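Local structure of prolyl-tRNA synthetase (Giardia lamblia ATCC 50803, 3IAL) at residues 443-449 and 501-505; 461-467 and 508-514. The protein binds prolyl-adenylate in its active site and probably catalyses the ATP-dependent attachment of L-proline to tRNA(Pro), releasing AMP and diphosphate. All coordinates share one frame; numbering follows the deposited sequence.

Contact 1: residues 443-449 and 501-505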
loop_
_atom_site.group_PDB
_atom_site.type_symbol
_atom_site.label_atom_id
_atom_site.label_comp_id
_atom_site.label_asym_id
_atom_site.label_seq_id
_atom_site.Cartn_x
_atom_site.Cartn_y
_atom_site.Cartn_z
ATOM N N CYS B 443 19.688 35.076 -16.964
ATOM C CA CYS B 443 21.069 35.556 -16.842
ATOM C C CYS B 443 21.757 35.570 -18.206
ATOM O O CYS B 443 21.569 34.652 -19.011
ATOM C CB CYS B 443 21.855 34.681 -15.865
ATOM S SG CYS B 443 21.116 34.596 -14.215
ATOM N N LYS B 444 22.543 36.619 -18.453
ATOM C CA LYS B 444 23.203 36.830 -19.745
ATOM C C LYS B 444 24.718 36.652 -19.673
ATOM O O LYS B 444 25.418 36.984 -20.627
ATOM C CB LYS B 444 22.914 38.245 -20.267
ATOM C CG LYS B 444 21.437 38.571 -20.457
ATOM C CD LYS B 444 21.232 39.855 -21.287
ATOM C CE LYS B 444 21.668 41.115 -20.539
ATOM N NZ LYS B 444 23.154 41.306 -20.506
ATOM N N SER B 445 25.224 36.131 -18.555
ATOM C CA SER B 445 26.665 35.989 -18.361
ATOM C C SER B 445 27.013 35.051 -17.212
ATOM O O SER B 445 26.185 34.763 -16.363
ATOM C CB SER B 445 27.297 37.360 -18.092
ATOM O OG SER B 445 27.063 37.763 -16.755
ATOM N N PHE B 446 28.260 34.598 -17.189
ATOM C CA PHE B 446 28.771 33.786 -16.094
ATOM C C PHE B 446 28.555 34.485 -14.749
ATOM O O PHE B 446 28.045 33.871 -13.804
ATOM C CB PHE B 446 30.255 33.484 -16.307
ATOM C CG PHE B 446 30.800 32.429 -15.395
ATOM C CD1 PHE B 446 30.645 31.084 -15.696
ATOM C CD2 PHE B 446 31.492 32.777 -14.241
ATOM C CE1 PHE B 446 31.164 30.098 -14.852
ATOM C CE2 PHE B 446 32.010 31.797 -13.395
ATOM C CZ PHE B 446 31.845 30.457 -13.707
ATOM N N ASP B 447 28.915 35.765 -14.684
ATOM C CA ASP B 447 28.805 36.557 -13.457
ATOM C C ASP B 447 27.368 36.685 -12.965
ATOM O O ASP B 447 27.118 36.585 -11.766
ATOM C CB ASP B 447 29.395 37.960 -13.657
ATOM C CG ASP B 447 30.922 37.955 -13.744
ATOM O OD1 ASP B 447 31.542 36.894 -13.512
ATOM O OD2 ASP B 447 31.499 39.023 -14.044
ATOM N N GLU B 448 26.432 36.905 -13.886
ATOM C CA GLU B 448 25.019 37.011 -13.526
ATOM C C GLU B 448 24.448 35.698 -12.984
ATOM O O GLU B 448 23.646 35.715 -12.050
ATOM C CB GLU B 448 24.188 37.501 -14.709
ATOM C CG GLU B 448 24.358 38.996 -15.004
ATOM C CD GLU B 448 23.395 39.516 -16.067
ATOM O OE1 GLU B 448 22.498 38.762 -16.498
ATOM O OE2 GLU B 448 23.538 40.693 -16.470
ATOM N N ILE B 449 24.862 34.567 -13.560
ATOM C CA ILE B 449 24.459 33.254 -13.046
ATOM C C ILE B 449 25.000 33.037 -11.631
ATOM O O ILE B 449 24.271 32.598 -10.743
ATOM C CB ILE B 449 24.972 32.096 -13.928
ATOM C CG1 ILE B 449 24.344 32.146 -15.326
ATOM C CG2 ILE B 449 24.646 30.764 -13.284
ATOM C CD1 ILE B 449 24.990 31.195 -16.305
ATOM N N CYS B 501 24.855 32.454 -26.683
ATOM C CA CYS B 501 25.165 31.718 -25.467
ATOM C C CYS B 501 25.765 32.653 -24.432
ATOM O O CYS B 501 26.733 33.353 -24.724
ATOM C CB CYS B 501 26.149 30.588 -25.784
ATOM S SG CYS B 501 26.838 29.703 -24.361
ATOM N N ALA B 502 25.198 32.642 -23.226
ATOM C CA ALA B 502 25.679 33.468 -22.109
ATOM C C ALA B 502 27.134 33.209 -21.712
ATOM O O ALA B 502 27.768 34.071 -21.107
ATOM C CB ALA B 502 24.791 33.259 -20.888
ATOM N N LEU B 503 27.654 32.021 -22.015
ATOM C CA LEU B 503 28.959 31.621 -21.504
ATOM C C LEU B 503 30.081 31.659 -22.546
ATOM O O LEU B 503 31.183 32.105 -22.237
ATOM C CB LEU B 503 28.868 30.243 -20.852
ATOM C CG LEU B 503 27.837 30.126 -19.719
ATOM C CD1 LEU B 503 27.926 28.765 -19.060
ATOM C CD2 LEU B 503 27.991 31.236 -18.671
ATOM N N SER B 504 29.799 31.209 -23.767
ATOM C CA SER B 504 30.813 31.091 -24.823
ATOM C C SER B 504 30.754 32.209 -25.856
ATOM O O SER B 504 31.733 32.446 -26.565
ATOM C CB SER B 504 30.647 29.755 -25.560
ATOM O OG SER B 504 29.409 29.699 -26.260
ATOM N N GLY B 505 29.607 32.876 -25.962
ATOM C CA GLY B 505 29.386 33.871 -27.008
ATOM C C GLY B 505 28.915 33.297 -28.339
ATOM O O GLY B 505 28.550 34.053 -29.245
HETATM O O HOH W 1 30.185 35.274 -19.287
#

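Contact 2: residues 461-467 and 508-514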
loop_
_atom_site.group_PDB
_atom_site.type_symbol
_atom_site.label_atom_id
_atom_site.label_comp_id
_atom_site.label_asym_id
_atom_site.label_seq_id
_atom_site.Cartn_x
_atom_site.Cartn_y
_atom_site.Cartn_z
ATOM N N ARG B 461 18.469 30.785 -15.407
ATOM C CA ARG B 461 18.123 30.418 -16.772
ATOM C C ARG B 461 18.962 31.249 -17.732
ATOM O O ARG B 461 19.081 32.452 -17.567
ATOM C CB ARG B 461 16.638 30.676 -16.999
ATOM C CG ARG B 461 16.092 30.212 -18.336
ATOM C CD ARG B 461 14.612 30.489 -18.382
ATOM N NE ARG B 461 14.004 30.180 -19.676
ATOM C CZ ARG B 461 13.883 31.037 -20.691
ATOM N NH1 ARG B 461 14.356 32.276 -20.603
ATOM N NH2 ARG B 461 13.293 30.644 -21.818
ATOM N N PHE B 462 19.568 30.603 -18.717
ATOM C CA PHE B 462 20.487 31.294 -19.614
ATOM C C PHE B 462 20.576 30.612 -20.971
ATOM O O PHE B 462 20.581 29.380 -21.050
ATOM C CB PHE B 462 21.883 31.404 -18.983
ATOM C CG PHE B 462 22.542 30.073 -18.674
ATOM C CD1 PHE B 462 23.458 29.512 -19.553
ATOM C CD2 PHE B 462 22.284 29.413 -17.486
ATOM C CE1 PHE B 462 24.082 28.300 -19.264
ATOM C CE2 PHE B 462 22.908 28.203 -17.187
ATOM C CZ PHE B 462 23.806 27.647 -18.076
ATOM N N PRO B 463 20.643 31.412 -22.052
ATOM C CA PRO B 463 20.862 30.792 -23.360
ATOM C C PRO B 463 22.244 30.139 -23.395
ATOM O O PRO B 463 23.192 30.661 -22.790
ATOM C CB PRO B 463 20.754 31.957 -24.354
ATOM C CG PRO B 463 20.869 33.208 -23.538
ATOM C CD PRO B 463 20.551 32.882 -22.114
ATOM N N PHE B 464 22.342 29.006 -24.080
ATOM C CA PHE B 464 23.550 28.194 -24.060
ATOM C C PHE B 464 23.749 27.530 -25.421
ATOM O O PHE B 464 22.776 27.199 -26.098
ATOM C CB PHE B 464 23.432 27.154 -22.937
ATOM C CG PHE B 464 24.696 26.396 -22.654
ATOM C CD1 PHE B 464 25.835 27.048 -22.213
ATOM C CD2 PHE B 464 24.729 25.013 -22.788
ATOM C CE1 PHE B 464 27.004 26.332 -21.932
ATOM C CE2 PHE B 464 25.876 24.295 -22.516
ATOM C CZ PHE B 464 27.021 24.955 -22.086
ATOM N N TYR B 465 25.007 27.321 -25.797
ATOM C CA TYR B 465 25.367 26.955 -27.171
ATOM C C TYR B 465 25.193 25.474 -27.563
ATOM O O TYR B 465 25.264 25.151 -28.746
ATOM C CB TYR B 465 26.812 27.391 -27.457
ATOM C CG TYR B 465 27.866 26.420 -26.975
ATOM C CD1 TYR B 465 28.415 25.474 -27.847
ATOM C CD2 TYR B 465 28.307 26.436 -25.659
ATOM C CE1 TYR B 465 29.376 24.584 -27.418
ATOM C CE2 TYR B 465 29.263 25.544 -25.220
ATOM C CZ TYR B 465 29.799 24.623 -26.107
ATOM O OH TYR B 465 30.748 23.727 -25.677
ATOM N N THR B 466 24.987 24.581 -26.597
ATOM C CA THR B 466 24.890 23.157 -26.901
ATOM C C THR B 466 24.097 22.358 -25.860
ATOM O O THR B 466 24.046 22.711 -24.686
ATOM C CB THR B 466 26.290 22.522 -27.017
ATOM O OG1 THR B 466 26.162 21.178 -27.481
ATOM C CG2 THR B 466 27.012 22.515 -25.659
ATOM N N THR B 467 23.479 21.275 -26.312
ATOM C CA THR B 467 22.852 20.316 -25.416
ATOM C C THR B 467 23.653 19.024 -25.416
ATOM O O THR B 467 23.230 18.035 -24.824
ATOM C CB THR B 467 21.409 20.003 -25.849
ATOM O OG1 THR B 467 21.420 19.323 -27.115
ATOM C CG2 THR B 467 20.598 21.280 -25.943
ATOM N N ALA B 508 23.145 30.517 -29.612
ATOM C CA ALA B 508 22.402 29.745 -28.621
ATOM C C ALA B 508 21.470 28.752 -29.308
ATOM O O ALA B 508 20.800 29.099 -30.282
ATOM C CB ALA B 508 21.608 30.668 -27.706
ATOM N N VAL B 509 21.438 27.521 -28.798
ATOM C CA VAL B 509 20.503 26.496 -29.283
ATOM C C VAL B 509 19.457 26.087 -28.235
ATOM O O VAL B 509 18.562 25.314 -28.544
ATOM C CB VAL B 509 21.244 25.219 -29.758
ATOM C CG1 VAL B 509 22.237 25.557 -30.851
ATOM C CG2 VAL B 509 21.948 24.525 -28.589
ATOM N N CYS B 510 19.570 26.597 -27.009
ATOM C CA CYS B 510 18.637 26.254 -25.928
ATOM C C CYS B 510 18.802 27.210 -24.753
ATOM O O CYS B 510 19.756 27.996 -24.717
ATOM C CB CYS B 510 18.894 24.828 -25.432
ATOM S SG CYS B 510 20.494 24.628 -24.561
ATOM N N TYR B 511 17.876 27.134 -23.795
ATOM C CA TYR B 511 18.045 27.784 -22.494
ATOM C C TYR B 511 18.347 26.717 -21.450
ATOM O O TYR B 511 17.515 25.851 -21.173
ATOM C CB TYR B 511 16.798 28.569 -22.087
ATOM C CG TYR B 511 16.370 29.583 -23.111
ATOM C CD1 TYR B 511 16.997 30.822 -23.202
ATOM C CD2 TYR B 511 15.340 29.300 -24.001
ATOM C CE1 TYR B 511 16.609 31.754 -24.161
ATOM C CE2 TYR B 511 14.940 30.219 -24.951
ATOM C CZ TYR B 511 15.576 31.441 -25.031
ATOM O OH TYR B 511 15.168 32.339 -25.981
ATOM N N MET B 512 19.548 26.768 -20.888
ATOM C CA MET B 512 19.906 25.867 -19.810
ATOM C C MET B 512 19.432 26.459 -18.494
ATOM O O MET B 512 19.221 27.677 -18.386
ATOM C CB MET B 512 21.417 25.616 -19.764
ATOM C CG MET B 512 21.901 24.615 -20.788
ATOM S SD MET B 512 21.136 22.992 -20.579
ATOM C CE MET B 512 22.112 22.013 -21.714
ATOM N N TYR B 513 19.247 25.572 -17.518
ATOM C CA TYR B 513 18.921 25.938 -16.152
ATOM C C TYR B 513 19.988 25.404 -15.216
ATOM O O TYR B 513 20.302 24.204 -15.223
ATOM C CB TYR B 513 17.577 25.356 -15.735
ATOM C CG TYR B 513 16.381 25.964 -16.424
ATOM C CD1 TYR B 513 15.576 26.882 -15.772
ATOM C CD2 TYR B 513 16.040 25.593 -17.716
ATOM C CE1 TYR B 513 14.466 27.428 -16.389
ATOM C CE2 TYR B 513 14.935 26.132 -18.346
ATOM C CZ TYR B 513 14.144 27.042 -17.674
ATOM O OH TYR B 513 13.047 27.590 -18.293
ATOM N N CYS B 514 20.515 26.302 -14.387
ATOM C CA CYS B 514 21.571 25.978 -13.451
ATOM C C CYS B 514 21.024 26.188 -12.041
ATOM O O CYS B 514 20.218 27.095 -11.820
ATOM C CB CYS B 514 22.775 26.894 -13.719
ATOM S SG CYS B 514 23.890 27.121 -12.362
#

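Contact 1: residues 443-449 and 501-505
The first turn of helix 446-455, in the C-terminal domain of this synthetase, rests on the loop at Ala502 and Leu503. Ala502 presents its methyl to the main chain just ahead of the helix, with CB 3.6 Å from Lys444 C. Its carbonyl then takes a CA-H...O contact, Ser445 CA to Ala502 O being 3.5 Å and nearly straight. A water bridges the two segments: it accepts from Phe446 N at 2.9 Å and donates to Ala502 O at 3.3 Å, linking a first-turn amide of the helix to the loop.

Next to these polar contacts, Leu503 does the apolar work. Its CD1 runs on anti to CA (chi2 -175°), which leaves the other methyl, CD2, to meet the helix. That methyl sits 4.0 Å from Phe446 CB, at the edge of the Phe446 ring near its plane, and 3.8 Å from Ile449 CD1, whose side chain comes across Leu503 at about a right angle. Leu478 of helix 472-482 touches both Phe446 and Ile449, and Trp474 touches Leu503.

Each side is also fixed internally. Ser445 OG accepts from Glu448 N at 3.1 Å, while Glu448 OE1, met from above its carboxylate plane, accepts from Lys444 N at 2.9 Å. In the loop, Cys501 SG accepts from the amides of both Leu503 and Ser504, and Gly505 N bonds back to Cys501 O. The pairing is thus a serine N-cap set against a tight turn wrapped round a cysteine sulfur, an N-H...S pattern reminiscent of the knuckles of zinc-binding domains.

Contact 2: residues 461-467 and 508-514
Arg461 lies over two tyrosines of the facing strand. Its chain is extended, with CG anti to the backbone N (chi1 -174°), and runs alongside Tyr513, CG over the ring face, 4.0 Å from its centroid, in a CH-pi contact. The guanidinium then stacks flat on Tyr511, planes 21° apart and CZ 4.0 Å from the ring centroid, a cation-pi pair. Arg461 NE gives Tyr513 OH only a weak bond; Glu493 grips both partners, through Arg461 NH2 and Tyr513 OH, while Asn442 takes Arg461 NH1 and Glu499 takes Tyr511 OH.

The backbone bonds are those of an antiparallel strand pair, 459-464 with 510-515. Phe462 and Met512 bond both ways, Phe462 N to Met512 O at 3.0 Å and Met512 N to Phe462 O at 2.8 Å. Phe464 N reaches Cys510 O at 2.8 Å. A classic beta bulge follows, Val509 and Cys510 both facing Phe464, whose O accepts from Val509 N at 3.0 Å and weakly from Cys510 N.

Apolar contacts fill the face bearing Phe462 and Phe464. Met512 CB sits over the Phe462 ring, and Cys514 CB meets that ring at its edge. Met512 CG, set beside the backbone N (chi1 -79°), comes within 3.5 Å of Phe464 CD2, and the bend at chi2 carries the chain on to CE beside Thr466 O.

Along the chain the four segments come as 443-449, 461-467, 501-505 and 508-514, so the loops closed by contacts 1 and 2 cross. Strand 440-442 leads into helix 446-455, after which strand 459-464 runs parallel to 440-442; Cys443 N probably bonds Arg461 O there. Helix 472-482 and strand 485-489 follow before contact 1 closes its loop at 501-505, where Ala502 N probably bonds Pro463 O. Contact 2 then closes as strand 510-515 comes in between 459-464 and 485-489. Phe462 joins the two by touching both Ile449 and Ala502. Together they tie helix and loop to the sheet of the C-terminal domain.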